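Local coordinates for protein ADP-dependent (S)-NAD(P)H-hydrate dehydratase (Streptococcus mutans, PDB 3BGK) that probably catalyses the ADP-dependent dehydration of the S-form of NAD(P)HX, a damaged hydrated form of NAD(P)H, restoring NAD(P)H and releasing AMP and phosphate, at residues V239-L253 with H279-V293. Residues are numbered along the deposited sequence; the frame is centred on the assembly and turned at random.
Sequences VGGPYQATGGMGDTL and HSYIADQLSKEAYVV. With PO4 (phosphate ion), chain B.
The Y243 ring lies on S287. CB of S287 sits almost over the ring centre, 3.3 Å from the centroid, in a CH-pi contact, and CA of G241 lies against the opposite face. The S287 hydroxyl donates to D284 O. At the ring edge Y243 OH donates to D284 OD1, though the modelled 2.4 Å is too short to be taken literally. OD1 also accepts from G240 N at 2.8 Å, met from above the carboxylate plane. One carboxylate thus holds both the phenol and the backbone just before the 3-10 segment 242-244. The other end of Y243 is bonded too: V293 N donates to Y243 O at 2.8 Å, nearly straight at 170°.

H279 extends with CG anti to its backbone N (chi1 172°), which carries NE2 to the first turn of helix 249-263. There NE2 donates to M249 O at 3.1 Å. That carbonyl also takes the helix bond from L253 N, on the opposite face of its plane. L253 CB covers one face of the imidazole, and the selenium of M249 approaches obliquely.

With G248 at the N-cap, the helix start binds a phosphate ion through the backbone N of G248, G250 and D251; H186 adds a bond. This is consistent with the anion hole of this kinase-like family.

The contact joins the loop after strand 233-237 and the start of helix 249-263 to the end of helix 268-287 and the loop leading to helix 295-310. Helix 295-310 packs on M249 and V293, helix 71-83 on D251 and T252. In a neighbouring subunit, R49 donates to P242 O, and K47 O is hydrogen-bonded to the Y291 hydroxyl.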
ATOM      1  N   VAL A 239      -4.635  27.545  16.784  1.00 22.65           N
ATOM      2  CA  VAL A 239      -4.992  26.630  15.686  1.00 21.37           C
ATOM      3  C   VAL A 239      -5.492  25.279  16.208  1.00 20.57           C
ATOM      4  O   VAL A 239      -5.219  24.901  17.352  1.00 20.24           O
ATOM      5  CB  VAL A 239      -3.801  26.391  14.703  1.00 21.27           C
ATOM      6  CG1 VAL A 239      -3.461  27.660  13.933  1.00 21.49           C
ATOM      7  CG2 VAL A 239      -2.583  25.875  15.436  1.00 20.75           C
ATOM      8  N   GLY A 240      -6.224  24.560  15.363  1.00 19.67           N
ATOM      9  CA  GLY A 240      -6.795  23.272  15.746  1.00 18.53           C
ATOM     10  C   GLY A 240      -8.308  23.283  15.713  1.00 17.75           C
ATOM     11  O   GLY A 240      -8.931  24.332  15.866  1.00 17.62           O
ATOM     12  N   GLY A 241      -8.904  22.112  15.518  1.00 17.11           N
ATOM     13  CA  GLY A 241     -10.354  21.994  15.506  1.00 16.23           C
ATOM     14  C   GLY A 241     -10.867  20.586  15.724  1.00 15.66           C
ATOM     15  O   GLY A 241     -10.076  19.662  15.926  1.00 15.68           O
ATOM     16  N   PRO A 242     -12.202  20.416  15.680  1.00 15.15           N
ATOM     17  CA  PRO A 242     -12.888  19.151  15.966  1.00 14.85           C
ATOM     18  C   PRO A 242     -12.643  18.064  14.921  1.00 14.55           C
ATOM     19  O   PRO A 242     -12.854  16.888  15.200  1.00 14.78           O
ATOM     20  CB  PRO A 242     -14.368  19.551  15.987  1.00 14.85           C
ATOM     21  CG  PRO A 242     -14.442  20.757  15.130  1.00 14.91           C
ATOM     22  CD  PRO A 242     -13.153  21.491  15.339  1.00 14.94           C
ATOM     23  N   TYR A 243     -12.202  18.468  13.735  1.00 14.37           N
ATOM     24  CA  TYR A 243     -11.829  17.550  12.651  1.00 14.24           C
ATOM     25  C   TYR A 243     -10.577  16.728  13.007  1.00 14.08           C
ATOM     26  O   TYR A 243     -10.197  15.796  12.286  1.00 13.87           O
ATOM     27  CB  TYR A 243     -11.607  18.344  11.355  1.00 14.08           C
ATOM     28  CG  TYR A 243     -10.953  19.689  11.592  1.00 14.15           C
ATOM     29  CD1 TYR A 243     -11.726  20.846  11.738  1.00 14.39           C
ATOM     30  CD2 TYR A 243      -9.566  19.802  11.703  1.00 13.80           C
ATOM     31  CE1 TYR A 243     -11.135  22.082  11.973  1.00 13.25           C
ATOM     32  CE2 TYR A 243      -8.966  21.030  11.940  1.00 13.78           C
ATOM     33  CZ  TYR A 243      -9.759  22.166  12.071  1.00 14.30           C
ATOM     34  OH  TYR A 243      -9.170  23.386  12.297  1.00 14.90           O
ATOM     35  N   GLN A 244      -9.947  17.083  14.122  1.00 13.83           N
ATOM     36  CA  GLN A 244      -8.775  16.376  14.611  1.00 13.81           C
ATOM     37  C   GLN A 244      -9.125  15.269  15.595  1.00 13.68           C
ATOM     38  O   GLN A 244      -8.255  14.477  15.976  1.00 13.84           O
ATOM     39  CB  GLN A 244      -7.815  17.354  15.276  1.00 13.84           C
ATOM     40  CG  GLN A 244      -6.899  18.060  14.307  1.00 14.47           C
ATOM     41  CD  GLN A 244      -6.009  19.058  14.995  1.00 15.03           C
ATOM     42  OE1 GLN A 244      -4.821  18.804  15.206  1.00 15.82           O
ATOM     43  NE2 GLN A 244      -6.577  20.195  15.371  1.00 14.70           N
ATOM     44  N   ALA A 245     -10.388  15.215  16.010  1.00 13.22           N
ATOM     45  CA  ALA A 245     -10.820  14.262  17.032  1.00 12.90           C
ATOM     46  C   ALA A 245     -11.018  12.862  16.447  1.00 12.59           C
ATOM     47  O   ALA A 245     -12.126  12.305  16.472  1.00 12.39           O
ATOM     48  CB  ALA A 245     -12.083  14.757  17.715  1.00 12.94           C
ATOM     49  N   THR A 246      -9.929  12.304  15.923  1.00 12.12           N
ATOM     50  CA  THR A 246      -9.957  11.011  15.245  1.00 11.86           C
ATOM     51  C   THR A 246      -8.755  10.168  15.652  1.00 11.63           C
ATOM     52  O   THR A 246      -7.693  10.707  15.982  1.00 11.72           O
ATOM     53  CB  THR A 246     -10.047  11.172  13.699  1.00 11.84           C
ATOM     54  OG1 THR A 246     -10.153   9.885  13.080  1.00 11.95           O
ATOM     55  CG2 THR A 246      -8.835  11.894  13.137  1.00 11.62           C
ATOM     56  N   GLY A 247      -8.941   8.849  15.645  1.00 11.33           N
ATOM     57  CA  GLY A 247      -7.929   7.908  16.129  1.00 11.11           C
ATOM     58  C   GLY A 247      -6.604   8.059  15.406  1.00 10.86           C
ATOM     59  O   GLY A 247      -6.580   8.150  14.179  1.00 10.99           O
ATOM     60  N   GLY A 248      -5.517   8.105  16.174  1.00 10.38           N
ATOM     61  CA  GLY A 248      -4.173   8.225  15.629  1.00 10.31           C
ATOM     62  C   GLY A 248      -3.583   9.625  15.577  1.00 10.36           C
ATOM     63  O   GLY A 248      -2.430   9.800  15.172  1.00 10.22           O
HETATM   64  N   MSE A 249      -4.372  10.618  15.983  1.00 10.39           N
HETATM   65  CA  MSE A 249      -3.962  12.023  15.957  1.00 10.52           C
HETATM   66  C   MSE A 249      -2.765  12.285  16.869  1.00 10.50           C
HETATM   67  O   MSE A 249      -1.858  13.030  16.510  1.00 10.49           O
HETATM   68  CB  MSE A 249      -5.141  12.933  16.334  1.00 10.47           C
HETATM   69  CG  MSE A 249      -4.904  14.438  16.127  1.00 10.68           C
HETATM   70 SE   MSE A 249      -4.429  14.962  14.295  1.00 12.56          SE
HETATM   71  CE  MSE A 249      -5.926  14.157  13.348  1.00 11.66           C
ATOM     72  N   GLY A 250      -2.765  11.659  18.040  1.00 10.69           N
ATOM     73  CA  GLY A 250      -1.671  11.805  19.003  1.00 11.09           C
ATOM     74  C   GLY A 250      -0.373  11.149  18.563  1.00 11.23           C
ATOM     75  O   GLY A 250       0.719  11.689  18.803  1.00 11.38           O
ATOM     76  N   ASP A 251      -0.493   9.986  17.917  1.00 11.01           N
ATOM     77  CA  ASP A 251       0.658   9.257  17.398  1.00 10.91           C
ATOM     78  C   ASP A 251       1.402  10.113  16.374  1.00 10.80           C
ATOM     79  O   ASP A 251       2.628  10.249  16.440  1.00 11.10           O
ATOM     80  CB  ASP A 251       0.230   7.918  16.788  1.00 10.76           C
ATOM     81  CG  ASP A 251      -0.630   7.095  17.729  1.00 11.01           C
ATOM     82  OD1 ASP A 251      -0.199   6.843  18.875  1.00 11.08           O
ATOM     83  OD2 ASP A 251      -1.741   6.689  17.322  1.00 11.41           O
ATOM     84  N   THR A 252       0.647  10.708  15.456  1.00 10.61           N
ATOM     85  CA  THR A 252       1.178  11.648  14.472  1.00 10.44           C
ATOM     86  C   THR A 252       1.894  12.824  15.133  1.00 10.46           C
ATOM     87  O   THR A 252       2.963  13.228  14.680  1.00 10.90           O
ATOM     88  CB  THR A 252       0.058  12.167  13.555  1.00 10.54           C
ATOM     89  OG1 THR A 252      -0.626  11.053  12.978  1.00  9.68           O
ATOM     90  CG2 THR A 252       0.627  13.042  12.438  1.00 10.28           C
ATOM     91  N   LEU A 253       1.317  13.360  16.207  1.00 10.20           N
ATOM     92  CA  LEU A 253       1.952  14.447  16.953  1.00  9.76           C
ATOM     93  C   LEU A 253       3.283  14.010  17.566  1.00  9.76           C
ATOM     94  O   LEU A 253       4.278  14.736  17.473  1.00 10.01           O
ATOM     95  CB  LEU A 253       1.020  14.987  18.038  1.00  9.58           C
ATOM     96  CG  LEU A 253       1.565  16.160  18.866  1.00  9.68           C
ATOM     97  CD1 LEU A 253       2.068  17.300  17.972  1.00  8.79           C
ATOM     98  CD2 LEU A 253       0.541  16.667  19.877  1.00  9.12           C
ATOM     99  N   HIS A 279       1.516  20.649  13.428  1.00 10.43           N
ATOM    100  CA  HIS A 279       0.560  19.550  13.469  1.00 10.43           C
ATOM    101  C   HIS A 279      -0.881  20.069  13.308  1.00 10.94           C
ATOM    102  O   HIS A 279      -1.581  19.683  12.360  1.00 11.02           O
ATOM    103  CB  HIS A 279       0.778  18.797  14.787  1.00 10.05           C
ATOM    104  CG  HIS A 279      -0.242  17.745  15.088  1.00 10.00           C
ATOM    105  ND1 HIS A 279      -1.374  17.998  15.833  1.00  9.59           N
ATOM    106  CD2 HIS A 279      -0.275  16.424  14.791  1.00  9.50           C
ATOM    107  CE1 HIS A 279      -2.072  16.883  15.964  1.00  9.06           C
ATOM    108  NE2 HIS A 279      -1.420  15.913  15.349  1.00  8.90           N
ATOM    109  N   SER A 280      -1.302  20.968  14.201  1.00 11.40           N
ATOM    110  CA  SER A 280      -2.657  21.553  14.151  1.00 11.97           C
ATOM    111  C   SER A 280      -2.863  22.539  13.003  1.00 12.26           C
ATOM    112  O   SER A 280      -3.964  22.629  12.441  1.00 12.60           O
ATOM    113  CB  SER A 280      -3.027  22.216  15.481  1.00 11.82           C
ATOM    114  OG  SER A 280      -3.439  21.247  16.430  1.00 12.60           O
ATOM    115  N   TYR A 281      -1.811  23.282  12.667  1.00 12.33           N
ATOM    116  CA  TYR A 281      -1.854  24.229  11.555  1.00 12.47           C
ATOM    117  C   TYR A 281      -2.152  23.523  10.239  1.00 12.51           C
ATOM    118  O   TYR A 281      -2.944  24.019   9.437  1.00 12.64           O
ATOM    119  CB  TYR A 281      -0.536  25.002  11.468  1.00 12.72           C
ATOM    120  CG  TYR A 281      -0.383  25.884  10.253  1.00 12.62           C
ATOM    121  CD1 TYR A 281      -0.872  27.184  10.248  1.00 13.40           C
ATOM    122  CD2 TYR A 281       0.276  25.426   9.117  1.00 12.88           C
ATOM    123  CE1 TYR A 281      -0.727  28.005   9.132  1.00 13.36           C
ATOM    124  CE2 TYR A 281       0.426  26.230   8.005  1.00 12.60           C
ATOM    125  CZ  TYR A 281      -0.075  27.520   8.018  1.00 12.92           C
ATOM    126  OH  TYR A 281       0.083  28.327   6.909  1.00 13.51           O
ATOM    127  N   ILE A 282      -1.520  22.370  10.023  1.00 12.65           N
ATOM    128  CA  ILE A 282      -1.768  21.561   8.826  1.00 12.74           C
ATOM    129  C   ILE A 282      -3.212  21.035   8.830  1.00 13.08           C
ATOM    130  O   ILE A 282      -3.916  21.111   7.814  1.00 13.18           O
ATOM    131  CB  ILE A 282      -0.725  20.415   8.675  1.00 12.49           C
ATOM    132  CG1 ILE A 282       0.653  20.999   8.338  1.00 11.94           C
ATOM    133  CG2 ILE A 282      -1.159  19.417   7.606  1.00 11.83           C
ATOM    134  CD1 ILE A 282       1.831  20.063   8.605  1.00 10.56           C
ATOM    135  N   ALA A 283      -3.650  20.538   9.986  1.00 13.46           N
ATOM    136  CA  ALA A 283      -5.014  20.052  10.171  1.00 14.00           C
ATOM    137  C   ALA A 283      -6.032  21.142   9.841  1.00 14.58           C
ATOM    138  O   ALA A 283      -7.054  20.864   9.201  1.00 14.42           O
ATOM    139  CB  ALA A 283      -5.213  19.532  11.593  1.00 13.60           C
ATOM    140  N   ASP A 284      -5.734  22.378  10.266  1.00 15.40           N
ATOM    141  CA  ASP A 284      -6.556  23.550   9.930  1.00 16.17           C
ATOM    142  C   ASP A 284      -6.643  23.786   8.431  1.00 16.04           C
ATOM    143  O   ASP A 284      -7.721  24.078   7.922  1.00 16.36           O
ATOM    144  CB  ASP A 284      -6.060  24.821  10.638  1.00 16.66           C
ATOM    145  CG  ASP A 284      -6.641  24.980  12.042  1.00 18.59           C
ATOM    146  OD1 ASP A 284      -6.875  23.951  12.718  1.00 21.01           O
ATOM    147  OD2 ASP A 284      -6.869  26.131  12.477  1.00 20.17           O
ATOM    148  N   GLN A 285      -5.522  23.659   7.728  1.00 16.10           N
ATOM    149  CA  GLN A 285      -5.520  23.808   6.266  1.00 16.45           C
ATOM    150  C   GLN A 285      -6.320  22.721   5.562  1.00 16.47           C
ATOM    151  O   GLN A 285      -7.095  23.012   4.648  1.00 16.45           O
ATOM    152  CB  GLN A 285      -4.100  23.818   5.717  1.00 16.47           C
ATOM    153  CG  GLN A 285      -3.476  25.188   5.686  1.00 17.55           C
ATOM    154  CD  GLN A 285      -2.051  25.163   5.195  1.00 19.10           C
ATOM    155  OE1 GLN A 285      -1.582  24.177   4.614  1.00 19.86           O
ATOM    156  NE2 GLN A 285      -1.344  26.258   5.421  1.00 20.37           N
ATOM    157  N   LEU A 286      -6.133  21.475   6.000  1.00 16.32           N
ATOM    158  CA  LEU A 286      -6.840  20.330   5.430  1.00 16.34           C
ATOM    159  C   LEU A 286      -8.342  20.315   5.747  1.00 16.46           C
ATOM    160  O   LEU A 286      -9.120  19.664   5.038  1.00 16.62           O
ATOM    161  CB  LEU A 286      -6.186  19.004   5.868  1.00 16.10           C
ATOM    162  CG  LEU A 286      -4.828  18.654   5.251  1.00 15.38           C
ATOM    163  CD1 LEU A 286      -4.229  17.424   5.902  1.00 14.01           C
ATOM    164  CD2 LEU A 286      -4.940  18.468   3.735  1.00 14.69           C
ATOM    165  N   SER A 287      -8.737  21.040   6.794  1.00 16.40           N
ATOM    166  CA  SER A 287     -10.129  21.084   7.252  1.00 16.47           C
ATOM    167  C   SER A 287     -11.077  21.807   6.302  1.00 16.53           C
ATOM    168  O   SER A 287     -12.279  21.511   6.270  1.00 16.65           O
ATOM    169  CB  SER A 287     -10.224  21.724   8.639  1.00 16.49           C
ATOM    170  OG  SER A 287      -9.973  23.123   8.595  1.00 16.40           O
ATOM    171  N   LYS A 288     -10.546  22.758   5.540  1.00 16.46           N
ATOM    172  CA  LYS A 288     -11.365  23.520   4.593  1.00 16.42           C
ATOM    173  C   LYS A 288     -12.030  22.595   3.577  1.00 15.92           C
ATOM    174  O   LYS A 288     -13.060  22.930   2.997  1.00 15.81           O
ATOM    175  CB  LYS A 288     -10.536  24.595   3.874  1.00 16.58           C
ATOM    176  CG  LYS A 288      -9.707  25.509   4.785  1.00 17.63           C
ATOM    177  CD  LYS A 288     -10.567  26.257   5.800  1.00 19.23           C
ATOM    178  CE  LYS A 288      -9.698  27.042   6.783  1.00 20.35           C
ATOM    179  NZ  LYS A 288     -10.470  27.499   7.984  1.00 20.47           N
ATOM    180  N   GLU A 289     -11.443  21.422   3.374  1.00 15.66           N
ATOM    181  CA  GLU A 289     -11.970  20.474   2.401  1.00 15.52           C
ATOM    182  C   GLU A 289     -12.118  19.066   2.973  1.00 14.66           C
ATOM    183  O   GLU A 289     -12.168  18.084   2.233  1.00 14.52           O
ATOM    184  CB  GLU A 289     -11.105  20.490   1.138  1.00 15.84           C
ATOM    185  CG  GLU A 289     -11.328  21.735   0.283  1.00 17.70           C
ATOM    186  CD  GLU A 289     -10.232  21.960  -0.750  1.00 20.12           C
ATOM    187  OE1 GLU A 289      -9.458  21.017  -1.039  1.00 20.80           O
ATOM    188  OE2 GLU A 289     -10.157  23.093  -1.274  1.00 21.41           O
ATOM    189  N   ALA A 290     -12.192  18.980   4.299  1.00 13.94           N
ATOM    190  CA  ALA A 290     -12.324  17.693   4.977  1.00 13.36           C
ATOM    191  C   ALA A 290     -13.092  17.822   6.281  1.00 12.84           C
ATOM    192  O   ALA A 290     -12.751  18.638   7.137  1.00 12.72           O
ATOM    193  CB  ALA A 290     -10.949  17.061   5.217  1.00 13.18           C
ATOM    194  N   TYR A 291     -14.132  17.003   6.417  1.00 12.25           N
ATOM    195  CA  TYR A 291     -14.971  16.975   7.607  1.00 11.81           C
ATOM    196  C   TYR A 291     -14.189  16.445   8.804  1.00 11.93           C
ATOM    197  O   TYR A 291     -14.262  17.005   9.896  1.00 11.98           O
ATOM    198  CB  TYR A 291     -16.184  16.100   7.339  1.00 11.51           C
ATOM    199  CG  TYR A 291     -17.305  16.257   8.329  1.00 11.12           C
ATOM    200  CD1 TYR A 291     -18.065  17.423   8.373  1.00 10.74           C
ATOM    201  CD2 TYR A 291     -17.633  15.222   9.200  1.00 10.86           C
ATOM    202  CE1 TYR A 291     -19.108  17.557   9.277  1.00 11.25           C
ATOM    203  CE2 TYR A 291     -18.671  15.344  10.104  1.00 10.59           C
ATOM    204  CZ  TYR A 291     -19.406  16.511  10.138  1.00 10.77           C
ATOM    205  OH  TYR A 291     -20.443  16.627  11.030  1.00 10.79           O
ATOM    206  N   VAL A 292     -13.464  15.349   8.586  1.00 11.95           N
ATOM    207  CA  VAL A 292     -12.436  14.870   9.507  1.00 11.66           C
ATOM    208  C   VAL A 292     -11.076  14.977   8.803  1.00 11.35           C
ATOM    209  O   VAL A 292     -10.986  14.793   7.590  1.00 11.19           O
ATOM    210  CB  VAL A 292     -12.722  13.413   9.991  1.00 11.75           C
ATOM    211  CG1 VAL A 292     -12.403  12.374   8.914  1.00 11.59           C
ATOM    212  CG2 VAL A 292     -11.955  13.100  11.255  1.00 11.70           C
ATOM    213  N   VAL A 293     -10.031  15.309   9.555  1.00 11.21           N
ATOM    214  CA  VAL A 293      -8.677  15.308   8.998  1.00 11.03           C
ATOM    215  C   VAL A 293      -7.932  14.101   9.565  1.00 10.97           C
ATOM    216  O   VAL A 293      -7.688  14.014  10.768  1.00 10.47           O
ATOM    217  CB  VAL A 293      -7.915  16.634   9.267  1.00 11.11           C
ATOM    218  CG1 VAL A 293      -6.477  16.559   8.746  1.00 10.70           C
ATOM    219  CG2 VAL A 293      -8.637  17.799   8.625  1.00 10.80           C
TER
HETATM  220  P   PO4 B 278      -4.661   9.019  19.495  1.00 22.43           P
HETATM  221  O1  PO4 B 278      -5.819   8.299  18.837  1.00 21.71           O
HETATM  222  O2  PO4 B 278      -4.604   8.577  20.942  1.00 22.33           O
HETATM  223  O3  PO4 B 278      -3.358   8.645  18.824  1.00 22.37           O
HETATM  224  O4  PO4 B 278      -4.853  10.521  19.410  1.00 20.90           O